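Local coordinates for fiber protein (Duck adenovirus 1, PDB 6ITX), which forms the viral fibre and, through its trimeric C-terminal head domain, probably attaches the virion to a receptor on the host cell, at residues I110-P115 / R160-V164; K118-V122 / Y147-G152; N206-V212 / C249-T255; G238-G243 / T270-T276. All blocks are in the same frame, centred on the assembly; numbering follows the deposited sequence.

Interaction 1: I110-P115 / R160-V164; sequences IFASCP and RFGLV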
loop_
_atom_site.group_PDB
_atom_site.type_symbol
_atom_site.label_atom_id
_atom_site.label_comp_id
_atom_site.label_asym_id
_atom_site.label_seq_id
_atom_site.Cartn_x
_atom_site.Cartn_y
_atom_site.Cartn_z
ATOM N N ILE A 110 21.504 -14.416 -5.408
ATOM C CA ILE A 110 20.143 -14.693 -4.962
ATOM C C ILE A 110 19.418 -15.366 -6.114
ATOM O O ILE A 110 19.526 -14.913 -7.259
ATOM C CB ILE A 110 19.443 -13.395 -4.531
ATOM C CG1 ILE A 110 20.278 -12.713 -3.447
ATOM C CG2 ILE A 110 18.036 -13.662 -4.053
ATOM C CD1 ILE A 110 20.474 -13.565 -2.232
ATOM N N PHE A 111 18.705 -16.465 -5.828
ATOM C CA PHE A 111 18.140 -17.307 -6.881
ATOM C C PHE A 111 16.696 -16.922 -7.160
ATOM O O PHE A 111 15.872 -16.906 -6.246
ATOM C CB PHE A 111 18.216 -18.783 -6.500
ATOM C CG PHE A 111 17.852 -19.731 -7.625
ATOM C CD1 PHE A 111 16.526 -20.088 -7.857
ATOM C CD2 PHE A 111 18.833 -20.292 -8.428
ATOM C CE1 PHE A 111 16.186 -20.970 -8.900
ATOM C CE2 PHE A 111 18.504 -21.176 -9.465
ATOM C CZ PHE A 111 17.189 -21.516 -9.700
ATOM N N ALA A 112 16.394 -16.638 -8.426
ATOM C CA ALA A 112 15.045 -16.323 -8.877
ATOM C C ALA A 112 14.621 -17.348 -9.908
ATOM O O ALA A 112 15.346 -17.587 -10.880
ATOM C CB ALA A 112 14.959 -14.923 -9.501
ATOM N N SER A 113 13.446 -17.940 -9.711
ATOM C CA SER A 113 12.905 -18.864 -10.696
ATOM C C SER A 113 12.034 -18.098 -11.690
ATOM O O SER A 113 11.321 -17.165 -11.318
ATOM C CB SER A 113 12.118 -19.980 -10.009
ATOM O OG SER A 113 11.597 -20.890 -10.965
ATOM N N CYS A 114 12.110 -18.488 -12.955
ATOM C CA CYS A 114 11.503 -17.767 -14.061
ATOM C C CYS A 114 10.592 -18.679 -14.875
ATOM O O CYS A 114 10.636 -19.908 -14.753
ATOM C CB CYS A 114 12.599 -17.164 -14.965
ATOM S SG CYS A 114 13.767 -16.027 -14.109
ATOM N N PRO A 115 9.744 -18.104 -15.726
ATOM C CA PRO A 115 8.814 -18.927 -16.513
ATOM C C PRO A 115 9.522 -20.005 -17.326
ATOM O O PRO A 115 10.680 -19.870 -17.713
ATOM C CB PRO A 115 8.144 -17.902 -17.432
ATOM C CG PRO A 115 8.211 -16.654 -16.682
ATOM C CD PRO A 115 9.499 -16.666 -15.935
ATOM N N ARG A 160 9.646 -11.692 -15.817
ATOM C CA ARG A 160 8.906 -12.244 -14.689
ATOM C C ARG A 160 9.813 -13.153 -13.891
ATOM O O ARG A 160 10.555 -13.945 -14.471
ATOM C CB ARG A 160 7.697 -13.033 -15.174
ATOM C CG ARG A 160 7.016 -12.378 -16.337
ATOM C CD ARG A 160 5.881 -13.183 -16.829
ATOM N NE ARG A 160 4.642 -12.652 -16.284
ATOM C CZ ARG A 160 3.694 -12.073 -17.011
ATOM N NH1 ARG A 160 2.601 -11.614 -16.403
ATOM N NH2 ARG A 160 3.834 -11.957 -18.337
ATOM N N PHE A 161 9.766 -13.040 -12.569
ATOM C CA PHE A 161 10.606 -13.906 -11.753
ATOM C C PHE A 161 10.014 -14.049 -10.354
ATOM O O PHE A 161 9.309 -13.161 -9.862
ATOM C CB PHE A 161 12.048 -13.391 -11.704
ATOM C CG PHE A 161 12.211 -12.016 -11.097
ATOM C CD1 PHE A 161 12.168 -10.882 -11.893
ATOM C CD2 PHE A 161 12.466 -11.865 -9.734
ATOM C CE1 PHE A 161 12.343 -9.605 -11.336
ATOM C CE2 PHE A 161 12.652 -10.596 -9.161
ATOM C CZ PHE A 161 12.587 -9.468 -9.959
ATOM N N GLY A 162 10.287 -15.191 -9.735
ATOM C CA GLY A 162 9.765 -15.519 -8.415
ATOM C C GLY A 162 10.898 -15.674 -7.414
ATOM O O GLY A 162 11.954 -16.223 -7.736
ATOM N N LEU A 163 10.666 -15.191 -6.204
ATOM C CA LEU A 163 11.638 -15.251 -5.125
ATOM C C LEU A 163 10.941 -15.768 -3.888
ATOM O O LEU A 163 9.729 -15.635 -3.736
ATOM C CB LEU A 163 12.222 -13.878 -4.792
ATOM C CG LEU A 163 12.950 -13.163 -5.916
ATOM C CD1 LEU A 163 13.030 -11.704 -5.562
ATOM C CD2 LEU A 163 14.345 -13.766 -6.093
ATOM N N VAL A 164 11.709 -16.331 -2.979
ATOM C CA VAL A 164 11.172 -16.699 -1.684
ATOM C C VAL A 164 11.958 -15.950 -0.634
ATOM O O VAL A 164 13.183 -15.816 -0.741
ATOM C CB VAL A 164 11.219 -18.225 -1.447
ATOM C CG1 VAL A 164 10.605 -18.581 -0.107
ATOM C CG2 VAL A 164 10.497 -18.965 -2.594
#
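Ser113 and Gly162 face each other as an antiparallel, hydrogen-bonded pair. Ser113 N donates to Gly162 O at 3.0 Å in the carbonyl plane, and Gly162 N returns a bond of 2.7 Å to Ser113 O. Each carbonyl oxygen also receives a CA-H...O contact: Ala112 CA lies 3.3 Å from Gly162 O, and Phe161 CA 3.4 Å from Ser113 O. Gly162, without a side chain, adds no bulk beside this pair.

The bridge stands alone because the strand axes run 133° apart and soon diverge. Strand 110-114 otherwise pairs with strand 118-131, and strand 160-165 with strand 262-271, so the contact joins two parts of the head domain's sheet, with its centre about 9 Å from the centre of the chain, consistent with the antiparallel beta-sandwich of adenovirus fibre heads.

Apolar groups fill one side of the crossing. Leu163 sends its CD2 branch back to Ala112 CB (3.7 Å) and on toward Ile110 CG2, while Phe161 CD2 meets the same methyl obliquely at 4.0 Å. Alanine's single methyl is small enough for both larger side chains to close on it from the side of strand 160-165. With chi1 at 61°, Phe161 CG sits between the backbone N and carbonyl carbon; CB stays beside Cys114 SG while the ring leads away, stacking on Phe267.

Toward the end of the crossing, Pro115 CG packs on Arg160 CB at 4.0 Å, the two side chains meeting at about a right angle. Here arginine offers its aliphatic portion; its NE end forms a salt bridge with Glu219. Ser113 likewise turns its hydroxyl elsewhere, to Gly214 O.

Interaction 2: K118-V122 / Y147-G152; sequences KAAKV and YWFTGG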
loop_
_atom_site.group_PDB
_atom_site.type_symbol
_atom_site.label_atom_id
_atom_site.label_comp_id
_atom_site.label_asym_id
_atom_site.label_seq_id
_atom_site.Cartn_x
_atom_site.Cartn_y
_atom_site.Cartn_z
ATOM N N LYS A 118 13.223 -21.664 -16.551
ATOM C CA LYS A 118 14.461 -20.896 -16.551
ATOM C C LYS A 118 14.673 -20.268 -15.181
ATOM O O LYS A 118 13.819 -20.345 -14.286
ATOM C CB LYS A 118 14.462 -19.836 -17.648
ATOM C CG LYS A 118 14.039 -20.368 -19.009
ATOM C CD LYS A 118 14.398 -19.401 -20.119
ATOM C CE LYS A 118 13.516 -19.560 -21.368
ATOM N NZ LYS A 118 13.493 -18.300 -22.224
ATOM N N ALA A 119 15.847 -19.668 -15.006
ATOM C CA ALA A 119 16.202 -19.096 -13.716
ATOM C C ALA A 119 17.100 -17.887 -13.915
ATOM O O ALA A 119 17.578 -17.600 -15.020
ATOM C CB ALA A 119 16.893 -20.118 -12.812
ATOM N N ALA A 120 17.331 -17.180 -12.813
ATOM C CA ALA A 120 18.202 -16.021 -12.813
ATOM C C ALA A 120 18.841 -15.892 -11.442
ATOM O O ALA A 120 18.303 -16.359 -10.429
ATOM C CB ALA A 120 17.437 -14.744 -13.178
ATOM N N LYS A 121 20.007 -15.266 -11.415
ATOM C CA LYS A 121 20.612 -14.894 -10.151
ATOM C C LYS A 121 20.671 -13.380 -10.081
ATOM O O LYS A 121 21.048 -12.721 -11.056
ATOM C CB LYS A 121 21.977 -15.566 -9.968
ATOM C CG LYS A 121 21.725 -17.096 -9.903
ATOM C CD LYS A 121 22.911 -18.030 -9.849
ATOM C CE LYS A 121 23.315 -18.282 -8.408
ATOM N NZ LYS A 121 24.552 -17.494 -8.036
ATOM N N VAL A 122 20.227 -12.839 -8.954
ATOM C CA VAL A 122 19.984 -11.415 -8.797
ATOM C C VAL A 122 20.530 -10.981 -7.441
ATOM O O VAL A 122 21.023 -11.794 -6.659
ATOM C CB VAL A 122 18.487 -11.052 -8.932
ATOM C CG1 VAL A 122 17.919 -11.536 -10.293
ATOM C CG2 VAL A 122 17.692 -11.616 -7.780
ATOM N N TYR A 147 23.661 -12.218 -15.698
ATOM C CA TYR A 147 23.226 -13.225 -14.752
ATOM C C TYR A 147 21.764 -13.599 -14.932
ATOM O O TYR A 147 21.165 -14.205 -14.033
ATOM C CB TYR A 147 23.493 -12.734 -13.340
ATOM C CG TYR A 147 24.950 -12.760 -13.021
ATOM C CD1 TYR A 147 25.609 -13.969 -12.787
ATOM C CD2 TYR A 147 25.686 -11.587 -12.974
ATOM C CE1 TYR A 147 26.954 -13.999 -12.493
ATOM C CE2 TYR A 147 27.030 -11.603 -12.685
ATOM C CZ TYR A 147 27.662 -12.809 -12.445
ATOM O OH TYR A 147 29.004 -12.807 -12.156
ATOM N N TRP A 148 21.179 -13.242 -16.061
ATOM C CA TRP A 148 19.837 -13.664 -16.407
ATOM C C TRP A 148 19.939 -14.739 -17.470
ATOM O O TRP A 148 20.965 -14.885 -18.131
ATOM C CB TRP A 148 19.007 -12.488 -16.927
ATOM C CG TRP A 148 17.564 -12.594 -16.627
ATOM C CD1 TRP A 148 16.589 -13.121 -17.431
ATOM C CD2 TRP A 148 16.909 -12.149 -15.435
ATOM N NE1 TRP A 148 15.376 -13.041 -16.802
ATOM C CE2 TRP A 148 15.542 -12.452 -15.575
ATOM C CE3 TRP A 148 17.346 -11.518 -14.261
ATOM C CZ2 TRP A 148 14.610 -12.149 -14.593
ATOM C CZ3 TRP A 148 16.414 -11.223 -13.283
ATOM C CH2 TRP A 148 15.062 -11.540 -13.460
ATOM N N PHE A 149 18.865 -15.500 -17.634
ATOM C CA PHE A 149 18.910 -16.538 -18.640
ATOM C C PHE A 149 19.029 -15.880 -20.003
ATOM O O PHE A 149 19.027 -14.651 -20.122
ATOM C CB PHE A 149 17.681 -17.446 -18.529
ATOM C CG PHE A 149 16.362 -16.735 -18.689
ATOM C CD1 PHE A 149 15.913 -16.328 -19.950
ATOM C CD2 PHE A 149 15.554 -16.502 -17.583
ATOM C CE1 PHE A 149 14.702 -15.690 -20.099
ATOM C CE2 PHE A 149 14.330 -15.864 -17.727
ATOM C CZ PHE A 149 13.907 -15.446 -18.983
ATOM N N THR A 150 19.131 -16.707 -21.045
ATOM C CA THR A 150 19.275 -16.220 -22.414
ATOM C C THR A 150 18.268 -16.919 -23.310
ATOM O O THR A 150 18.051 -18.120 -23.173
ATOM C CB THR A 150 20.708 -16.445 -22.940
ATOM O OG1 THR A 150 21.658 -15.912 -22.002
ATOM C CG2 THR A 150 20.914 -15.757 -24.302
ATOM N N GLY A 151 17.650 -16.160 -24.202
ATOM C CA GLY A 151 16.640 -16.581 -25.157
ATOM C C GLY A 151 15.253 -16.050 -24.797
ATOM O O GLY A 151 14.924 -15.825 -23.622
ATOM N N GLY A 152 14.410 -15.893 -25.822
ATOM C CA GLY A 152 13.125 -15.250 -25.641
ATOM C C GLY A 152 13.253 -13.743 -25.729
ATOM O O GLY A 152 14.327 -13.189 -25.996
#
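Lys121 N donates to Tyr147 O over 3.1 Å, in an almost straight bond with an angle of 167° at the hydrogen. It ties strand 118-131 to the irregular loop that follows strand 134-144, and just beyond it the loop delivers two aromatic rings to the strand.

Trp148 takes the buried side. Ala120 CB stands over one face of its indole, 3.5 Å from the centroid of the six-membered ring, a CH-pi contact for which a lone methyl is well shaped. Val122 CG1 meets Trp148 CZ3 obliquely at 3.4 Å, extending the apolar patch, and Phe161 touches the indole from strand 160-165.

Phe149 is sandwiched. One face rests against Trp148 CD1; over the opposite face lies Lys118 CD, 3.6 Å from the ring centroid in a second CH-pi contact. Phe149 CG lies between its backbone N and carbonyl carbon (chi1 59°), turning the ring toward the strand, and Ala119 O approaches its edge near the plane. The lysine chain, extended beyond CG, crosses the ring at about a right angle and carries NZ past it to a weak hydrogen bond with Gly151 O, 3.2 Å away. The positive backbone phi of Gly151 and Gly152 favours glycine there.

Lysine thus serves two chemistries at once: its methylenes pack on an aromatic face, while the probably charged ammonium of this partly exposed residue ends beside a carbonyl dipole.

Interaction 3: N206-V212 / C249-T255; sequences NRVNLAV and CPCTVNT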
loop_
_atom_site.group_PDB
_atom_site.type_symbol
_atom_site.label_atom_id
_atom_site.label_comp_id
_atom_site.label_asym_id
_atom_site.label_seq_id
_atom_site.Cartn_x
_atom_site.Cartn_y
_atom_site.Cartn_z
ATOM N N ASN A 206 -4.436 -19.611 1.974
ATOM C CA ASN A 206 -3.915 -18.627 1.019
ATOM C C ASN A 206 -2.399 -18.723 0.948
ATOM O O ASN A 206 -1.684 -17.729 1.094
ATOM C CB ASN A 206 -4.265 -17.184 1.387
ATOM C CG ASN A 206 -5.745 -16.959 1.584
ATOM O OD1 ASN A 206 -6.223 -16.952 2.712
ATOM N ND2 ASN A 206 -6.471 -16.730 0.493
ATOM N N ARG A 207 -1.875 -19.926 0.765
ATOM C CA ARG A 207 -0.439 -20.105 0.642
ATOM C C ARG A 207 -0.179 -21.181 -0.393
ATOM O O ARG A 207 -0.888 -22.188 -0.439
ATOM C CB ARG A 207 0.200 -20.498 1.981
ATOM C CG ARG A 207 -0.492 -21.697 2.602
ATOM C CD ARG A 207 0.199 -22.259 3.818
ATOM N NE ARG A 207 -0.624 -23.333 4.366
ATOM C CZ ARG A 207 -0.308 -24.103 5.400
ATOM N NH1 ARG A 207 -1.166 -25.043 5.776
ATOM N NH2 ARG A 207 0.847 -23.949 6.055
ATOM N N VAL A 208 0.831 -20.977 -1.204
ATOM C CA VAL A 208 1.140 -21.908 -2.276
ATOM C C VAL A 208 2.216 -22.887 -1.800
ATOM O O VAL A 208 3.138 -22.518 -1.062
ATOM C CB VAL A 208 1.578 -21.134 -3.530
ATOM C CG1 VAL A 208 2.765 -20.227 -3.213
ATOM C CG2 VAL A 208 1.873 -22.069 -4.678
ATOM N N ASN A 209 2.060 -24.156 -2.179
ATOM C CA ASN A 209 3.102 -25.161 -2.015
ATOM C C ASN A 209 4.088 -25.031 -3.173
ATOM O O ASN A 209 3.671 -24.974 -4.335
ATOM C CB ASN A 209 2.465 -26.554 -2.002
ATOM C CG ASN A 209 3.293 -27.583 -1.248
ATOM O OD1 ASN A 209 4.309 -27.258 -0.629
ATOM N ND2 ASN A 209 2.842 -28.838 -1.276
ATOM N N LEU A 210 5.383 -24.975 -2.875
ATOM C CA LEU A 210 6.407 -24.803 -3.905
ATOM C C LEU A 210 7.259 -26.055 -4.060
ATOM O O LEU A 210 7.581 -26.734 -3.079
ATOM C CB LEU A 210 7.337 -23.626 -3.597
ATOM C CG LEU A 210 6.728 -22.238 -3.440
ATOM C CD1 LEU A 210 7.854 -21.246 -3.214
ATOM C CD2 LEU A 210 5.853 -21.831 -4.643
ATOM N N ALA A 211 7.656 -26.332 -5.296
ATOM C CA ALA A 211 8.621 -27.389 -5.544
ATOM C C ALA A 211 9.980 -27.007 -4.954
ATOM O O ALA A 211 10.314 -25.826 -4.802
ATOM C CB ALA A 211 8.731 -27.662 -7.050
ATOM N N VAL A 212 10.781 -28.027 -4.623
ATOM C CA VAL A 212 12.146 -27.771 -4.141
ATOM C C VAL A 212 13.160 -27.596 -5.272
ATOM O O VAL A 212 14.305 -27.191 -5.011
ATOM C CB VAL A 212 12.602 -28.886 -3.178
ATOM C CG1 VAL A 212 13.734 -28.397 -2.318
ATOM C CG2 VAL A 212 11.438 -29.287 -2.291
ATOM N N CYS A 249 2.418 -13.540 -1.716
ATOM C CA CYS A 249 1.607 -14.673 -1.341
ATOM C C CYS A 249 2.479 -15.585 -0.499
ATOM O O CYS A 249 3.552 -16.014 -0.959
ATOM C CB CYS A 249 1.091 -15.425 -2.562
ATOM S SG CYS A 249 0.197 -16.885 -2.047
ATOM N N PRO A 250 2.079 -15.882 0.734
ATOM C CA PRO A 250 2.867 -16.805 1.549
ATOM C C PRO A 250 2.961 -18.183 0.901
ATOM O O PRO A 250 2.151 -18.566 0.056
ATOM C CB PRO A 250 2.099 -16.837 2.874
ATOM C CG PRO A 250 1.532 -15.457 2.953
ATOM C CD PRO A 250 1.069 -15.183 1.541
ATOM N N CYS A 251 3.997 -18.921 1.290
ATOM C CA CYS A 251 4.289 -20.197 0.655
ATOM C C CYS A 251 4.847 -21.186 1.667
ATOM O O CYS A 251 5.320 -20.820 2.752
ATOM C CB CYS A 251 5.301 -20.032 -0.467
ATOM S SG CYS A 251 6.813 -19.356 0.232
ATOM N N THR A 252 4.799 -22.451 1.267
ATOM C CA THR A 252 5.401 -23.560 1.982
ATOM C C THR A 252 6.133 -24.433 0.976
ATOM O O THR A 252 5.686 -24.593 -0.169
ATOM C CB THR A 252 4.347 -24.369 2.748
ATOM O OG1 THR A 252 5.002 -25.108 3.778
ATOM C CG2 THR A 252 3.603 -25.337 1.834
ATOM N N VAL A 253 7.267 -24.980 1.380
ATOM C CA VAL A 253 8.055 -25.795 0.464
ATOM C C VAL A 253 7.864 -27.265 0.814
ATOM O O VAL A 253 7.872 -27.646 1.993
ATOM C CB VAL A 253 9.537 -25.378 0.482
ATOM C CG1 VAL A 253 10.246 -25.904 -0.758
ATOM C CG2 VAL A 253 9.655 -23.858 0.521
ATOM N N ASN A 254 7.746 -28.094 -0.232
ATOM C CA ASN A 254 7.156 -29.429 -0.123
ATOM C C ASN A 254 7.755 -30.246 1.012
ATOM O O ASN A 254 7.024 -30.965 1.712
ATOM C CB ASN A 254 7.313 -30.179 -1.458
ATOM C CG ASN A 254 6.378 -31.384 -1.576
ATOM O OD1 ASN A 254 6.285 -32.211 -0.658
ATOM N ND2 ASN A 254 5.659 -31.467 -2.696
ATOM N N THR A 255 9.067 -30.127 1.237
ATOM C CA THR A 255 9.793 -31.061 2.099
ATOM C C THR A 255 10.588 -30.310 3.181
ATOM O O THR A 255 11.804 -30.443 3.305
ATOM C CB THR A 255 10.677 -31.935 1.218
ATOM O OG1 THR A 255 11.230 -31.127 0.172
ATOM C CG2 THR A 255 9.864 -33.076 0.590
#
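Val208, Asn209 and Leu210 pair in parallel with Cys251, Thr252 and Val253, adding a short edge strand to strand 241-253 in a domain whose sheet is otherwise chiefly antiparallel. The backbone alternates as parallel pairing demands: Val208 N donates to Pro250 O, Thr252 N to Val208 O, Leu210 N to Thr252 O at 2.7 Å, and Asn254 N to Leu210 O.

On the buried face, Val208 holds CG1 between its backbone N and carbonyl carbon (chi1 56°), which brings that branch to 3.7 Å from Cys251 CB. Leu210 swings CG beside its own N (chi1 -59°), and CD1 comes to 3.9 Å from the same cysteine carbon. Cys251 is slim enough for both branched side chains across from it to reach its CB; SG, at chi1 60°, lies slightly farther off, 4.1 Å from Leu210 CD1. Val164 of strand 160-165 packs against this cluster.

The other face carries Asn209 and Thr252, polar residues suited to its more open setting. At the start, Arg207 lays CB over Pro250 O while its extended chain runs off to Asn261; Asn206 reaches Thr291 of a neighbouring subunit. Where the strands end, Val212 crosses Val253 at about a right angle, CG2 lying 3.9 Å from CG1.

Interaction 4: G238-G243 / T270-T276; sequences GMNFTG and TQSALGT
Thr270 grips Thr242 and Gly243 where strands 241-253 and 262-271 part, at the open end of their beta hairpin. Phe241 pairs with Gln271 and Gly243 with Thr270, a shift of one residue that marks a beta bulge. Thr270 serves both sides of this irregularity: its O accepts Thr242 N at 2.8 Å, the donor lying above the carbonyl plane, and its N donates to Gly243 O at 3.0 Å. With chi1 at 56°, its OG1 sits between the backbone N and carbonyl carbon and meets Thr242 OG1 at 2.8 Å, a hydrogen bond in which either hydroxyl may be the donor. Threonines suit this exposed place, where their hydroxyls bond each other; Thr242 also lays its CG2 against Ser272.

Gln271 belongs to the last bridge, with Phe241, but its side chain works beyond it. The chain extends past CG beside the Phe241 ring, delivering NE2 to two carbonyls in its amide plane: Met239 O at 2.8 Å, approached on a lone pair, and Thr276 O at 2.9 Å. Since OE1 bonds Ser154, both ends of the amide are used and its rotation is fixed, a task suited to a long, flat side chain with a donor and an acceptor.

Met239 points its CB away but its flexible thioether bends at chi2 (-53°) and chi3 (-70°), bringing CE over the Gln271 amide, 3.3 Å from NE2, and SD beside Thr276 OG1. The type I turn from Ser272 to Gly275 brings the chain round, and Gly275 CA rests against Gly238 O and Met239 O. Beyond it, Thr276 N donates to Gly238 O at 2.9 Å.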
loop_
_atom_site.group_PDB
_atom_site.type_symbol
_atom_site.label_atom_id
_atom_site.label_comp_id
_atom_site.label_asym_id
_atom_site.label_seq_id
_atom_site.Cartn_x
_atom_site.Cartn_y
_atom_site.Cartn_z
ATOM N N GLY A 238 18.542 1.906 -22.661
ATOM C CA GLY A 238 17.405 1.592 -23.514
ATOM C C GLY A 238 16.356 0.618 -22.989
ATOM O O GLY A 238 15.626 0.061 -23.811
ATOM N N MET A 239 16.232 0.377 -21.677
ATOM C CA MET A 239 15.285 -0.650 -21.224
ATOM C C MET A 239 13.821 -0.240 -21.464
ATOM O O MET A 239 12.987 -1.090 -21.799
ATOM C CB MET A 239 15.525 -0.982 -19.745
ATOM C CG MET A 239 16.823 -1.773 -19.488
ATOM S SD MET A 239 16.970 -3.279 -20.518
ATOM C CE MET A 239 15.691 -4.294 -19.773
ATOM N N ASN A 240 13.494 1.056 -21.301
ATOM C CA ASN A 240 12.167 1.628 -21.578
ATOM C C ASN A 240 11.077 0.962 -20.749
ATOM O O ASN A 240 10.049 0.522 -21.279
ATOM C CB ASN A 240 11.806 1.561 -23.066
ATOM C CG ASN A 240 12.798 2.332 -23.965
ATOM O OD1 ASN A 240 13.059 1.922 -25.093
ATOM N ND2 ASN A 240 13.351 3.425 -23.466
ATOM N N PHE A 241 11.296 0.891 -19.437
ATOM C CA PHE A 241 10.299 0.279 -18.567
ATOM C C PHE A 241 9.017 1.103 -18.532
ATOM O O PHE A 241 9.042 2.338 -18.560
ATOM C CB PHE A 241 10.834 0.122 -17.148
ATOM C CG PHE A 241 11.978 -0.817 -17.046
ATOM C CD1 PHE A 241 11.825 -2.158 -17.383
ATOM C CD2 PHE A 241 13.225 -0.372 -16.617
ATOM C CE1 PHE A 241 12.903 -3.053 -17.293
ATOM C CE2 PHE A 241 14.297 -1.264 -16.529
ATOM C CZ PHE A 241 14.129 -2.607 -16.876
ATOM N N THR A 242 7.884 0.405 -18.447
ATOM C CA THR A 242 6.583 1.047 -18.379
ATOM C C THR A 242 5.827 0.755 -17.102
ATOM O O THR A 242 4.858 1.463 -16.816
ATOM C CB THR A 242 5.708 0.634 -19.568
ATOM O OG1 THR A 242 5.685 -0.799 -19.648
ATOM C CG2 THR A 242 6.249 1.228 -20.860
ATOM N N GLY A 243 6.237 -0.234 -16.323
ATOM C CA GLY A 243 5.558 -0.506 -15.072
ATOM C C GLY A 243 6.017 -1.814 -14.459
ATOM O O GLY A 243 6.820 -2.562 -15.025
ATOM N N THR A 270 7.367 -4.587 -17.104
ATOM C CA THR A 270 7.040 -4.434 -18.518
ATOM C C THR A 270 7.843 -3.315 -19.182
ATOM O O THR A 270 8.329 -2.386 -18.534
ATOM C CB THR A 270 5.547 -4.164 -18.718
ATOM O OG1 THR A 270 5.162 -3.003 -17.961
ATOM C CG2 THR A 270 4.733 -5.373 -18.296
ATOM N N GLN A 271 7.965 -3.418 -20.499
ATOM C CA GLN A 271 8.719 -2.483 -21.318
ATOM C C GLN A 271 7.877 -2.088 -22.528
ATOM O O GLN A 271 7.049 -2.869 -23.016
ATOM C CB GLN A 271 10.043 -3.091 -21.829
ATOM C CG GLN A 271 10.998 -3.669 -20.809
ATOM C CD GLN A 271 12.116 -4.496 -21.482
ATOM O OE1 GLN A 271 11.980 -5.702 -21.675
ATOM N NE2 GLN A 271 13.202 -3.837 -21.865
ATOM N N SER A 272 8.113 -0.876 -23.027
ATOM C CA SER A 272 7.457 -0.450 -24.251
ATOM C C SER A 272 8.100 -1.162 -25.438
ATOM O O SER A 272 9.074 -1.906 -25.296
ATOM C CB SER A 272 7.523 1.065 -24.379
ATOM O OG SER A 272 8.866 1.501 -24.317
ATOM N N ALA A 273 7.554 -0.928 -26.634
ATOM C CA ALA A 273 7.902 -1.766 -27.781
ATOM C C ALA A 273 9.382 -1.693 -28.157
ATOM O O ALA A 273 9.914 -2.653 -28.724
ATOM C CB ALA A 273 7.049 -1.388 -28.989
ATOM N N LEU A 274 10.070 -0.591 -27.858
ATOM C CA LEU A 274 11.449 -0.434 -28.321
ATOM C C LEU A 274 12.502 -0.636 -27.226
ATOM O O LEU A 274 13.662 -0.252 -27.418
ATOM C CB LEU A 274 11.629 0.947 -28.957
ATOM C CG LEU A 274 10.835 1.215 -30.241
ATOM C CD1 LEU A 274 11.199 2.584 -30.798
ATOM C CD2 LEU A 274 11.049 0.098 -31.275
ATOM N N GLY A 275 12.140 -1.197 -26.081
ATOM C CA GLY A 275 13.136 -1.461 -25.071
ATOM C C GLY A 275 14.052 -2.603 -25.477
ATOM O O GLY A 275 13.706 -3.453 -26.298
ATOM N N THR A 276 15.249 -2.625 -24.894
ATOM C CA THR A 276 16.195 -3.652 -25.280
ATOM C C THR A 276 15.762 -4.994 -24.704
ATOM O O THR A 276 15.173 -5.073 -23.619
ATOM C CB THR A 276 17.633 -3.290 -24.840
ATOM O OG1 THR A 276 17.873 -3.676 -23.487
ATOM C CG2 THR A 276 17.901 -1.798 -24.976
#

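Interaction 1 is the buried core contact, interactions 2 and 3 are partly buried, and interaction 4 lies at the surface. Interactions 1 and 2 adjoin through the paired strands 110-114 and 118-131, with Phe161 meeting Trp148; interaction 2 is nested in the chain loop that interaction 1 closes. Val164 links interaction 1 to interaction 3 by packing on Leu210 and Cys251. Interactions 3 and 4 both use strand 241-253 but sit far apart on it, their centres about 32 Å apart. Chemistry follows place: one bridge with apolar packing in the core, aromatic faces against aliphatic groups in interaction 2, regular parallel pairing in interaction 3, and, outermost, a bulged backbone pairing helped by hydroxyl and side-chain amide bonds in interaction 4.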